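PDB 6IMV: endo-beta-1,2-glucanase from Talaromyces funiculosus, which hydrolyses internal beta-1,2-glucosidic linkages of beta-1,2-glucan, an endo-acting fungal enzyme that binds the disaccharide sophorose. Local coordinates for residues Leu85-Tyr90 and Leu170-Ala175; Glu214-Ala219 and Trp273-Pro278; Phe254-Gln259 and Leu310-Tyr315. All coordinates share one frame; numbering follows the deposited sequence.

How the contacts relate
Contacts 1 and 3 are buried inside the enzyme, whereas contact 2 lies farther from the centre and is partly open to solvent. Contact 1 joins two nearly parallel helices by apolar side chains, with no hydrogen bond between them. Contact 3, about 13 Å away between centres, sets a helix against a loop and adds a hydrogen bond and a sulfur-aromatic contact; Trp171 and Glu311 bring the two into touch. In contact 2 a lysine chain lies on a tyrosine ring beside a hairpin turn. Helices 252-261 and 266-276, consecutive in the chain, tie contact 2 to contact 3 through Trp273, which meets Trp256 and bonds to Gln259.

Contact 1 of 3, residues Leu85-Tyr90 and Leu170-Ala175; sequences LQVMLY and LWAVYA
Val87 and Met88 of helix 80-94 close on the methyl of Ala172 in helix 163-182. The two helix segments run almost parallel, their axes at 14° and 8.4 Å apart at closest approach, and the backbones come nearest where Met88 CA and Ala172 CA are 5.3 Å apart. Small side chains make this spacing possible. Val87 carries CG1 anti to the backbone N (chi1 165°), which sends that methyl across to the other helix, where it rests 3.4 Å from Ala172 O and 3.8 Å from Ala172 CB. Met88 meets the same methyl beside Val87, with Met88 CG 3.7 Å from Ala172 CB. Beyond CG the methionine leaves the alanine: a bend at chi3 (-82°) turns Met88 CE back to its own helix, 3.7 Å from Leu85 CD2. No hydrogen bond crosses between the segments.

The packing slackens away from Ala172. Val87 CG1 and Val173 CG2 are 4.2 Å apart, and one turn on from Ala172 the methyl of Ala175 no longer meets residues 85-90 and touches Val447 instead. Even this looser side is buried. Away from Ala172, the polar ends of Gln86 and Tyr90 are paired: Gln86 NE2 donates to Tyr90 OH at 2.9 Å, nearly straight and in the amide plane, while Gln86 OE1 bonds to Lys123 NZ and Tyr90 OH also to His45 NE2. Helix 112-133 packs on Val87 and Tyr90, and helix 186-210 on Val173. This close, near-parallel pairing with other helices layered behind is consistent with neighbouring helices of an (alpha/alpha)6-type barrel, probably the fold of this glycosidase family.

Contact 2 of 3, residues Glu214-Ala219 and Trp273-Pro278; sequences EGKVCA and WEYKRP
Gly215 and Lys216, at the turn of the two-stranded hairpin 211-213/216-217, receive the ring of Tyr275 from the end of helix 266-276. Glu214 and Gly215 have the left-handed backbone angles of a type I' turn, and Gly215 suits its place twice over: besides the positive phi, a beta carbon there would lie only 2.9 Å from Tyr275 CB. The nearest CA atoms of the two segments are those of Gly215 and Tyr275, 5.5 Å apart.

Tyr275 reaches out from the helix to the turn, its CG turned opposite the main-chain nitrogen (chi1 -170°). The root of its ring passes the turn, where Tyr275 CD2 is 3.6 Å from Gly215 O. Farther out, the aliphatic chain of Lys216 lies over one face in a CH-pi contact, Lys216 CG 3.9 Å from the centroid of the Tyr275 ring and 18° from the ring normal. The lysine is extended beyond CG and crosses the ring at a slant, bringing Lys216 CE to 3.7 Å from Tyr275 CE1 and carrying the ammonium group past the phenol. No hydrogen bond links the segments; the grip is that of methylenes on an aromatic face. Replacing Tyr275 by an alanine is likely to open a gap beside the turn and leave the Lys216 chain without its ring, freer to swing.

Around this partly exposed contact, Val217 packs inward on Phe254 and Leu258 of helix 252-261, and the disulfide Cys218-Cys239 anchors the chain just after the strand. Lys276 forms a salt bridge to Glu252, while Arg277 pairs with Glu471 and Trp273 packs on helix 461-475, so helix 252-261 backs both the hairpin and helix 266-276, and helix 461-475 packs on the latter.

Contact 3 of 3, residues Phe254-Gln259 and Leu310-Tyr315; sequences FTWWLQ and LEMPYY
The indole of Trp256 has Met312 over one face and the hydroxyl of Tyr314 at its edge. Met312 CE sits above the five-membered ring of Trp256, 4.1 Å from its centroid and 24° off the normal. At the rim, Tyr314 OH lies in the indole plane and accepts the N-H of Trp256 NE1 at 2.8 Å, a short bond somewhat bent at 150°. The tyrosine ring is turned obliquely to the indole, and the hydroxyl makes the close approach.

The sulfur joins in as well: Met312 SD is 3.4 Å from Trp256 CD1, approaching the pyrrole ring at a slant in a Met-aromatic contact. The thioether chain runs straight out from the loop as far as SD and then bends at chi3 (79°), which brings the terminal methyl across the ring face. An inverse gamma turn centred on Pro313 places both partners of the tryptophan; its bond, Tyr314 N to Met312 O, is 2.8 Å long. The turn belongs to the loop that precedes helix 318-337, and through it this loop packs on helix 252-261 of what is probably an (alpha/alpha)6 barrel.

Both polar groups at the indole edge are buried and paired. Tyr314 OH, besides accepting from Trp256, is hydrogen-bonded to Glu252 OE1 on the same helix as the tryptophan, which fixes the hydroxyl between two partners. More aromatic rings enclose the group: Phe260 lies nearly parallel to Trp256, and Phe464 of helix 461-475 meets Tyr314 edge-to-face.

Contact 1 of 3, residues Leu85-Tyr90 and Leu170-Ala175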
loop_
_atom_site.group_PDB
_atom_site.type_symbol
_atom_site.label_atom_id
_atom_site.label_comp_id
_atom_site.label_asym_id
_atom_site.label_seq_id
_atom_site.Cartn_x
_atom_site.Cartn_y
_atom_site.Cartn_z
ATOM N N LEU A 85 -4.435 -4.073 0.936
ATOM C CA LEU A 85 -3.232 -4.819 1.317
ATOM C C LEU A 85 -3.603 -6.240 1.768
ATOM O O LEU A 85 -2.913 -7.200 1.419
ATOM C CB LEU A 85 -2.461 -4.059 2.397
ATOM C CG LEU A 85 -1.835 -2.738 1.941
ATOM C CD1 LEU A 85 -1.256 -1.966 3.121
ATOM C CD2 LEU A 85 -0.761 -2.967 0.885
ATOM N N GLN A 86 -4.700 -6.356 2.517
ATOM C CA GLN A 86 -5.203 -7.621 3.015
ATOM C C GLN A 86 -5.696 -8.478 1.838
ATOM O O GLN A 86 -5.372 -9.661 1.737
ATOM C CB GLN A 86 -6.315 -7.342 4.027
ATOM C CG GLN A 86 -6.940 -8.581 4.645
ATOM C CD GLN A 86 -8.093 -8.226 5.553
ATOM O OE1 GLN A 86 -8.657 -7.139 5.471
ATOM N NE2 GLN A 86 -8.458 -9.151 6.423
ATOM N N VAL A 87 -6.452 -7.858 0.930
ATOM C CA VAL A 87 -7.037 -8.566 -0.205
ATOM C C VAL A 87 -5.925 -9.057 -1.143
ATOM O O VAL A 87 -5.979 -10.203 -1.610
ATOM C CB VAL A 87 -8.100 -7.705 -0.917
ATOM C CG1 VAL A 87 -8.471 -8.255 -2.290
ATOM C CG2 VAL A 87 -9.344 -7.563 -0.050
ATOM N N MET A 88 -4.919 -8.214 -1.396
ATOM C CA MET A 88 -3.792 -8.594 -2.257
ATOM C C MET A 88 -3.084 -9.825 -1.673
ATOM O O MET A 88 -2.742 -10.756 -2.407
ATOM C CB MET A 88 -2.793 -7.439 -2.415
ATOM C CG MET A 88 -3.228 -6.408 -3.426
ATOM S SD MET A 88 -1.958 -5.153 -3.755
ATOM C CE MET A 88 -2.215 -4.058 -2.369
ATOM N N LEU A 89 -2.863 -9.829 -0.353
ATOM C CA LEU A 89 -2.241 -10.968 0.336
ATOM C C LEU A 89 -3.100 -12.219 0.101
ATOM O O LEU A 89 -2.569 -13.287 -0.214
ATOM C CB LEU A 89 -2.114 -10.635 1.823
ATOM C CG LEU A 89 -1.411 -11.633 2.741
ATOM C CD1 LEU A 89 -2.353 -12.714 3.223
ATOM C CD2 LEU A 89 -0.173 -12.247 2.121
ATOM N N TYR A 90 -4.422 -12.070 0.265
ATOM C CA TYR A 90 -5.358 -13.182 0.123
ATOM C C TYR A 90 -5.412 -13.693 -1.323
ATOM O O TYR A 90 -5.671 -14.878 -1.532
ATOM C CB TYR A 90 -6.755 -12.801 0.621
ATOM C CG TYR A 90 -6.876 -12.559 2.103
ATOM C CD1 TYR A 90 -5.963 -13.060 3.016
ATOM C CD2 TYR A 90 -7.934 -11.816 2.593
ATOM C CE1 TYR A 90 -6.095 -12.809 4.373
ATOM C CE2 TYR A 90 -8.084 -11.563 3.946
ATOM C CZ TYR A 90 -7.167 -12.069 4.843
ATOM O OH TYR A 90 -7.322 -11.803 6.167
ATOM N N LEU A 170 -10.216 -1.720 -5.344
ATOM C CA LEU A 170 -10.932 -2.281 -6.484
ATOM C C LEU A 170 -10.013 -3.173 -7.329
ATOM O O LEU A 170 -10.415 -4.283 -7.713
ATOM C CB LEU A 170 -11.554 -1.148 -7.299
ATOM C CG LEU A 170 -12.788 -0.533 -6.650
ATOM C CD1 LEU A 170 -13.129 0.806 -7.282
ATOM C CD2 LEU A 170 -13.963 -1.497 -6.732
ATOM N N TRP A 171 -8.782 -2.727 -7.589
ATOM C CA TRP A 171 -7.840 -3.539 -8.384
ATOM C C TRP A 171 -7.346 -4.731 -7.553
ATOM O O TRP A 171 -7.006 -5.769 -8.115
ATOM C CB TRP A 171 -6.699 -2.686 -8.955
ATOM C CG TRP A 171 -7.168 -1.759 -10.034
ATOM C CD1 TRP A 171 -7.344 -0.409 -9.930
ATOM C CD2 TRP A 171 -7.568 -2.112 -11.374
ATOM N NE1 TRP A 171 -7.813 0.097 -11.110
ATOM C CE2 TRP A 171 -7.957 -0.921 -12.015
ATOM C CE3 TRP A 171 -7.631 -3.312 -12.091
ATOM C CZ2 TRP A 171 -8.399 -0.890 -13.335
ATOM C CZ3 TRP A 171 -8.079 -3.292 -13.394
ATOM C CH2 TRP A 171 -8.445 -2.093 -14.010
ATOM N N ALA A 172 -7.327 -4.602 -6.220
ATOM C CA ALA A 172 -6.957 -5.736 -5.365
ATOM C C ALA A 172 -8.028 -6.835 -5.476
ATOM O O ALA A 172 -7.710 -8.017 -5.607
ATOM C CB ALA A 172 -6.749 -5.290 -3.939
ATOM N N VAL A 173 -9.298 -6.427 -5.445
ATOM C CA VAL A 173 -10.434 -7.348 -5.571
ATOM C C VAL A 173 -10.429 -7.984 -6.967
ATOM O O VAL A 173 -10.706 -9.167 -7.107
ATOM C CB VAL A 173 -11.769 -6.652 -5.240
ATOM C CG1 VAL A 173 -12.974 -7.484 -5.671
ATOM C CG2 VAL A 173 -11.863 -6.319 -3.758
ATOM N N TYR A 174 -10.116 -7.179 -7.984
ATOM C CA TYR A 174 -9.973 -7.620 -9.379
ATOM C C TYR A 174 -8.961 -8.776 -9.442
ATOM O O TYR A 174 -9.253 -9.840 -10.016
ATOM C CB TYR A 174 -9.575 -6.407 -10.224
ATOM C CG TYR A 174 -9.642 -6.538 -11.725
ATOM C CD1 TYR A 174 -10.781 -6.162 -12.423
ATOM C CD2 TYR A 174 -8.532 -6.922 -12.461
ATOM C CE1 TYR A 174 -10.831 -6.209 -13.807
ATOM C CE2 TYR A 174 -8.565 -6.974 -13.848
ATOM C CZ TYR A 174 -9.721 -6.624 -14.525
ATOM O OH TYR A 174 -9.754 -6.671 -15.890
ATOM N N ALA A 175 -7.800 -8.587 -8.802
ATOM C CA ALA A 175 -6.752 -9.630 -8.689
ATOM C C ALA A 175 -7.281 -10.878 -7.969
ATOM O O ALA A 175 -7.061 -12.008 -8.429
ATOM C CB ALA A 175 -5.547 -9.089 -7.969
#

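Contact 2 of 3, residues Glu214-Ala219 and Trp273-Pro278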
loop_
_atom_site.group_PDB
_atom_site.type_symbol
_atom_site.label_atom_id
_atom_site.label_comp_id
_atom_site.label_asym_id
_atom_site.label_seq_id
_atom_site.Cartn_x
_atom_site.Cartn_y
_atom_site.Cartn_z
ATOM N N GLU A 214 -14.700 17.446 -17.242
ATOM C CA GLU A 214 -13.522 18.103 -17.779
ATOM C C GLU A 214 -12.254 17.526 -17.128
ATOM O O GLU A 214 -11.316 18.260 -16.846
ATOM C CB GLU A 214 -13.644 19.609 -17.572
ATOM C CG GLU A 214 -14.830 20.203 -18.304
ATOM C CD GLU A 214 -15.308 21.532 -17.755
ATOM O OE1 GLU A 214 -14.469 22.326 -17.260
ATOM O OE2 GLU A 214 -16.525 21.782 -17.830
ATOM N N GLY A 215 -12.256 16.205 -16.897
ATOM C CA GLY A 215 -11.088 15.455 -16.422
ATOM C C GLY A 215 -10.887 15.543 -14.917
ATOM O O GLY A 215 -9.901 15.007 -14.397
ATOM N N LYS A 216 -11.816 16.206 -14.210
ATOM C CA LYS A 216 -11.689 16.440 -12.775
ATOM C C LYS A 216 -12.386 15.306 -12.026
ATOM O O LYS A 216 -13.576 15.060 -12.228
ATOM C CB LYS A 216 -12.247 17.813 -12.390
ATOM C CG LYS A 216 -11.424 18.978 -12.913
ATOM C CD LYS A 216 -12.030 20.352 -12.704
ATOM C CE LYS A 216 -11.234 21.426 -13.420
ATOM N NZ LYS A 216 -11.565 22.782 -12.921
ATOM N N VAL A 217 -11.623 14.638 -11.153
ATOM C CA VAL A 217 -12.091 13.511 -10.346
ATOM C C VAL A 217 -11.912 13.892 -8.875
ATOM O O VAL A 217 -10.809 14.253 -8.485
ATOM C CB VAL A 217 -11.317 12.223 -10.693
ATOM C CG1 VAL A 217 -11.701 11.064 -9.773
ATOM C CG2 VAL A 217 -11.490 11.821 -12.155
ATOM N N CYS A 218 -12.981 13.823 -8.066
ATOM C CA CYS A 218 -12.882 14.223 -6.653
ATOM C C CYS A 218 -11.882 13.322 -5.912
ATOM O O CYS A 218 -11.955 12.107 -6.011
ATOM C CB CYS A 218 -14.201 14.137 -5.896
ATOM S SG CYS A 218 -15.633 14.811 -6.771
ATOM N N ALA A 219 -10.979 13.938 -5.143
ATOM C CA ALA A 219 -10.173 13.220 -4.166
ATOM C C ALA A 219 -11.088 12.713 -3.046
ATOM O O ALA A 219 -10.990 11.541 -2.613
ATOM C CB ALA A 219 -9.070 14.107 -3.642
ATOM N N TRP A 273 -6.658 12.336 -18.884
ATOM C CA TRP A 273 -5.208 12.292 -19.055
ATOM C C TRP A 273 -4.647 13.694 -19.310
ATOM O O TRP A 273 -3.557 14.018 -18.843
ATOM C CB TRP A 273 -4.826 11.279 -20.133
ATOM C CG TRP A 273 -5.134 9.894 -19.660
ATOM C CD1 TRP A 273 -6.197 9.123 -20.019
ATOM C CD2 TRP A 273 -4.396 9.137 -18.683
ATOM N NE1 TRP A 273 -6.165 7.932 -19.341
ATOM C CE2 TRP A 273 -5.073 7.907 -18.519
ATOM C CE3 TRP A 273 -3.215 9.358 -17.962
ATOM C CZ2 TRP A 273 -4.621 6.918 -17.651
ATOM C CZ3 TRP A 273 -2.763 8.375 -17.104
ATOM C CH2 TRP A 273 -3.464 7.173 -16.948
ATOM N N GLU A 274 -5.431 14.538 -19.981
ATOM C CA GLU A 274 -5.032 15.905 -20.247
ATOM C C GLU A 274 -4.906 16.671 -18.927
ATOM O O GLU A 274 -3.928 17.362 -18.701
ATOM C CB GLU A 274 -6.044 16.580 -21.166
ATOM C CG GLU A 274 -5.601 17.952 -21.630
ATOM C CD GLU A 274 -6.551 18.597 -22.622
ATOM O OE1 GLU A 274 -7.340 17.852 -23.254
ATOM O OE2 GLU A 274 -6.505 19.839 -22.752
ATOM N N TYR A 275 -5.912 16.530 -18.062
ATOM C CA TYR A 275 -5.953 17.249 -16.809
ATOM C C TYR A 275 -4.841 16.751 -15.873
ATOM O O TYR A 275 -4.372 17.491 -15.017
ATOM C CB TYR A 275 -7.328 17.118 -16.152
ATOM C CG TYR A 275 -7.489 18.032 -14.970
ATOM C CD1 TYR A 275 -7.611 19.400 -15.157
ATOM C CD2 TYR A 275 -7.465 17.550 -13.674
ATOM C CE1 TYR A 275 -7.733 20.267 -14.085
ATOM C CE2 TYR A 275 -7.599 18.399 -12.590
ATOM C CZ TYR A 275 -7.735 19.761 -12.798
ATOM O OH TYR A 275 -7.855 20.611 -11.746
ATOM N N LYS A 276 -4.442 15.485 -16.046
ATOM C CA LYS A 276 -3.406 14.846 -15.239
ATOM C C LYS A 276 -2.003 15.282 -15.680
ATOM O O LYS A 276 -1.085 15.254 -14.875
ATOM C CB LYS A 276 -3.536 13.321 -15.322
ATOM C CG LYS A 276 -4.452 12.698 -14.274
ATOM C CD LYS A 276 -4.802 11.247 -14.544
ATOM C CE LYS A 276 -3.587 10.342 -14.590
ATOM N NZ LYS A 276 -2.790 10.410 -13.346
ATOM N N ARG A 277 -1.856 15.682 -16.950
ATOM C CA ARG A 277 -0.548 15.754 -17.639
ATOM C C ARG A 277 0.428 16.687 -16.923
ATOM O O ARG A 277 1.605 16.358 -16.799
ATOM C CB ARG A 277 -0.737 16.178 -19.102
ATOM C CG ARG A 277 0.326 15.640 -20.056
ATOM C CD ARG A 277 -0.141 15.579 -21.506
ATOM N NE ARG A 277 -1.076 14.476 -21.723
ATOM C CZ ARG A 277 -2.133 14.514 -22.530
ATOM N NH1 ARG A 277 -2.501 15.655 -23.083
ATOM N NH2 ARG A 277 -2.815 13.408 -22.770
ATOM N N PRO A 278 0.015 17.890 -16.457
ATOM C CA PRO A 278 0.950 18.797 -15.793
ATOM C C PRO A 278 1.548 18.264 -14.476
ATOM O O PRO A 278 2.511 18.837 -13.983
ATOM C CB PRO A 278 0.103 20.057 -15.514
ATOM C CG PRO A 278 -1.061 19.962 -16.491
ATOM C CD PRO A 278 -1.333 18.475 -16.601
#

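Contact 3 of 3, residues Phe254-Gln259 and Leu310-Tyr315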
loop_
_atom_site.group_PDB
_atom_site.type_symbol
_atom_site.label_atom_id
_atom_site.label_comp_id
_atom_site.label_asym_id
_atom_site.label_seq_id
_atom_site.Cartn_x
_atom_site.Cartn_y
_atom_site.Cartn_z
ATOM N N PHE A 254 -7.618 4.844 -9.456
ATOM C CA PHE A 254 -9.017 5.186 -9.577
ATOM C C PHE A 254 -9.314 5.763 -10.964
ATOM O O PHE A 254 -10.378 5.479 -11.526
ATOM C CB PHE A 254 -9.480 6.156 -8.489
ATOM C CG PHE A 254 -10.982 6.207 -8.436
ATOM C CD1 PHE A 254 -11.693 5.175 -7.857
ATOM C CD2 PHE A 254 -11.682 7.213 -9.081
ATOM C CE1 PHE A 254 -13.080 5.180 -7.858
ATOM C CE2 PHE A 254 -13.068 7.217 -9.072
ATOM C CZ PHE A 254 -13.759 6.204 -8.465
ATOM N N THR A 255 -8.390 6.561 -11.508
ATOM C CA THR A 255 -8.510 7.067 -12.875
ATOM C C THR A 255 -8.819 5.915 -13.842
ATOM O O THR A 255 -9.738 6.022 -14.654
ATOM C CB THR A 255 -7.249 7.801 -13.341
ATOM O OG1 THR A 255 -6.950 8.829 -12.400
ATOM C CG2 THR A 255 -7.401 8.415 -14.714
ATOM N N TRP A 256 -8.043 4.830 -13.747
ATOM C CA TRP A 256 -8.207 3.665 -14.617
ATOM C C TRP A 256 -9.589 3.034 -14.432
ATOM O O TRP A 256 -10.173 2.522 -15.407
ATOM C CB TRP A 256 -7.116 2.624 -14.373
ATOM C CG TRP A 256 -5.759 3.013 -14.875
ATOM C CD1 TRP A 256 -4.633 3.188 -14.125
ATOM C CD2 TRP A 256 -5.371 3.230 -16.246
ATOM N NE1 TRP A 256 -3.575 3.504 -14.933
ATOM C CE2 TRP A 256 -3.992 3.530 -16.238
ATOM C CE3 TRP A 256 -6.043 3.186 -17.474
ATOM C CZ2 TRP A 256 -3.283 3.802 -17.405
ATOM C CZ3 TRP A 256 -5.343 3.455 -18.633
ATOM C CH2 TRP A 256 -3.980 3.754 -18.593
ATOM N N TRP A 257 -10.074 3.014 -13.184
ATOM C CA TRP A 257 -11.380 2.461 -12.885
ATOM C C TRP A 257 -12.464 3.209 -13.675
ATOM O O TRP A 257 -13.311 2.572 -14.328
ATOM C CB TRP A 257 -11.667 2.468 -11.382
ATOM C CG TRP A 257 -12.738 1.487 -11.025
ATOM C CD1 TRP A 257 -14.037 1.748 -10.704
ATOM C CD2 TRP A 257 -12.606 0.056 -11.035
ATOM N NE1 TRP A 257 -14.713 0.579 -10.475
ATOM C CE2 TRP A 257 -13.859 -0.477 -10.668
ATOM C CE3 TRP A 257 -11.544 -0.819 -11.289
ATOM C CZ2 TRP A 257 -14.073 -1.852 -10.555
ATOM C CZ3 TRP A 257 -11.754 -2.176 -11.182
ATOM C CH2 TRP A 257 -13.006 -2.682 -10.821
ATOM N N LEU A 258 -12.419 4.548 -13.629
ATOM C CA LEU A 258 -13.349 5.391 -14.366
ATOM C C LEU A 258 -13.209 5.145 -15.870
ATOM O O LEU A 258 -14.213 4.987 -16.560
ATOM C CB LEU A 258 -13.100 6.868 -14.038
ATOM C CG LEU A 258 -13.710 7.371 -12.730
ATOM C CD1 LEU A 258 -13.219 8.772 -12.417
ATOM C CD2 LEU A 258 -15.232 7.337 -12.801
ATOM N N GLN A 259 -11.968 5.125 -16.370
ATOM C CA GLN A 259 -11.744 5.000 -17.809
ATOM C C GLN A 259 -12.335 3.684 -18.329
ATOM O O GLN A 259 -13.065 3.687 -19.308
ATOM C CB GLN A 259 -10.264 5.060 -18.171
ATOM C CG GLN A 259 -10.000 4.598 -19.599
ATOM C CD GLN A 259 -8.641 5.000 -20.110
ATOM O OE1 GLN A 259 -7.917 5.752 -19.472
ATOM N NE2 GLN A 259 -8.298 4.513 -21.291
ATOM N N LEU A 310 2.080 -1.975 -7.656
ATOM C CA LEU A 310 1.726 -3.247 -7.004
ATOM C C LEU A 310 0.446 -3.838 -7.607
ATOM O O LEU A 310 0.187 -5.031 -7.431
ATOM C CB LEU A 310 1.503 -3.043 -5.502
ATOM C CG LEU A 310 2.725 -2.727 -4.640
ATOM C CD1 LEU A 310 2.278 -2.251 -3.266
ATOM C CD2 LEU A 310 3.640 -3.936 -4.507
ATOM N N GLU A 311 -0.386 -3.001 -8.232
ATOM C CA GLU A 311 -1.774 -3.382 -8.533
ATOM C C GLU A 311 -2.052 -3.450 -10.044
ATOM O O GLU A 311 -2.985 -4.099 -10.438
ATOM C CB GLU A 311 -2.738 -2.411 -7.853
ATOM C CG GLU A 311 -2.535 -2.333 -6.347
ATOM C CD GLU A 311 -3.769 -1.940 -5.557
ATOM O OE1 GLU A 311 -4.909 -2.316 -5.974
ATOM O OE2 GLU A 311 -3.598 -1.248 -4.547
ATOM N N MET A 312 -1.266 -2.772 -10.881
ATOM C CA MET A 312 -1.460 -2.822 -12.334
ATOM C C MET A 312 -0.102 -2.968 -13.002
ATOM O O MET A 312 0.907 -2.560 -12.434
ATOM C CB MET A 312 -2.169 -1.565 -12.846
ATOM C CG MET A 312 -3.558 -1.401 -12.256
ATOM S SD MET A 312 -4.447 -0.012 -12.951
ATOM C CE MET A 312 -5.016 -0.697 -14.511
ATOM N N PRO A 313 -0.033 -3.590 -14.200
ATOM C CA PRO A 313 1.248 -3.942 -14.820
ATOM C C PRO A 313 1.984 -2.770 -15.495
ATOM O O PRO A 313 2.345 -2.849 -16.668
ATOM C CB PRO A 313 0.827 -5.016 -15.839
ATOM C CG PRO A 313 -0.563 -4.610 -16.247
ATOM C CD PRO A 313 -1.190 -4.066 -14.980
ATOM N N TYR A 314 2.257 -1.721 -14.716
ATOM C CA TYR A 314 3.053 -0.587 -15.137
ATOM C C TYR A 314 4.435 -1.032 -15.643
ATOM O O TYR A 314 4.954 -0.449 -16.583
ATOM C CB TYR A 314 3.213 0.400 -13.973
ATOM C CG TYR A 314 2.004 1.270 -13.748
ATOM C CD1 TYR A 314 1.879 2.478 -14.413
ATOM C CD2 TYR A 314 0.983 0.888 -12.887
ATOM C CE1 TYR A 314 0.774 3.289 -14.227
ATOM C CE2 TYR A 314 -0.134 1.689 -12.696
ATOM C CZ TYR A 314 -0.239 2.893 -13.373
ATOM O OH TYR A 314 -1.328 3.707 -13.213
ATOM N N TYR A 315 5.029 -2.055 -15.014
ATOM C CA TYR A 315 6.415 -2.437 -15.317
ATOM C C TYR A 315 6.503 -3.347 -16.550
ATOM O O TYR A 315 7.614 -3.729 -16.920
ATOM C CB TYR A 315 7.086 -3.056 -14.089
ATOM C CG TYR A 315 7.326 -2.092 -12.954
ATOM C CD1 TYR A 315 7.167 -0.720 -13.121
ATOM C CD2 TYR A 315 7.715 -2.549 -11.701
ATOM C CE1 TYR A 315 7.364 0.160 -12.071
ATOM C CE2 TYR A 315 7.938 -1.678 -10.650
ATOM C CZ TYR A 315 7.768 -0.315 -10.835
ATOM O OH TYR A 315 7.980 0.564 -9.810
#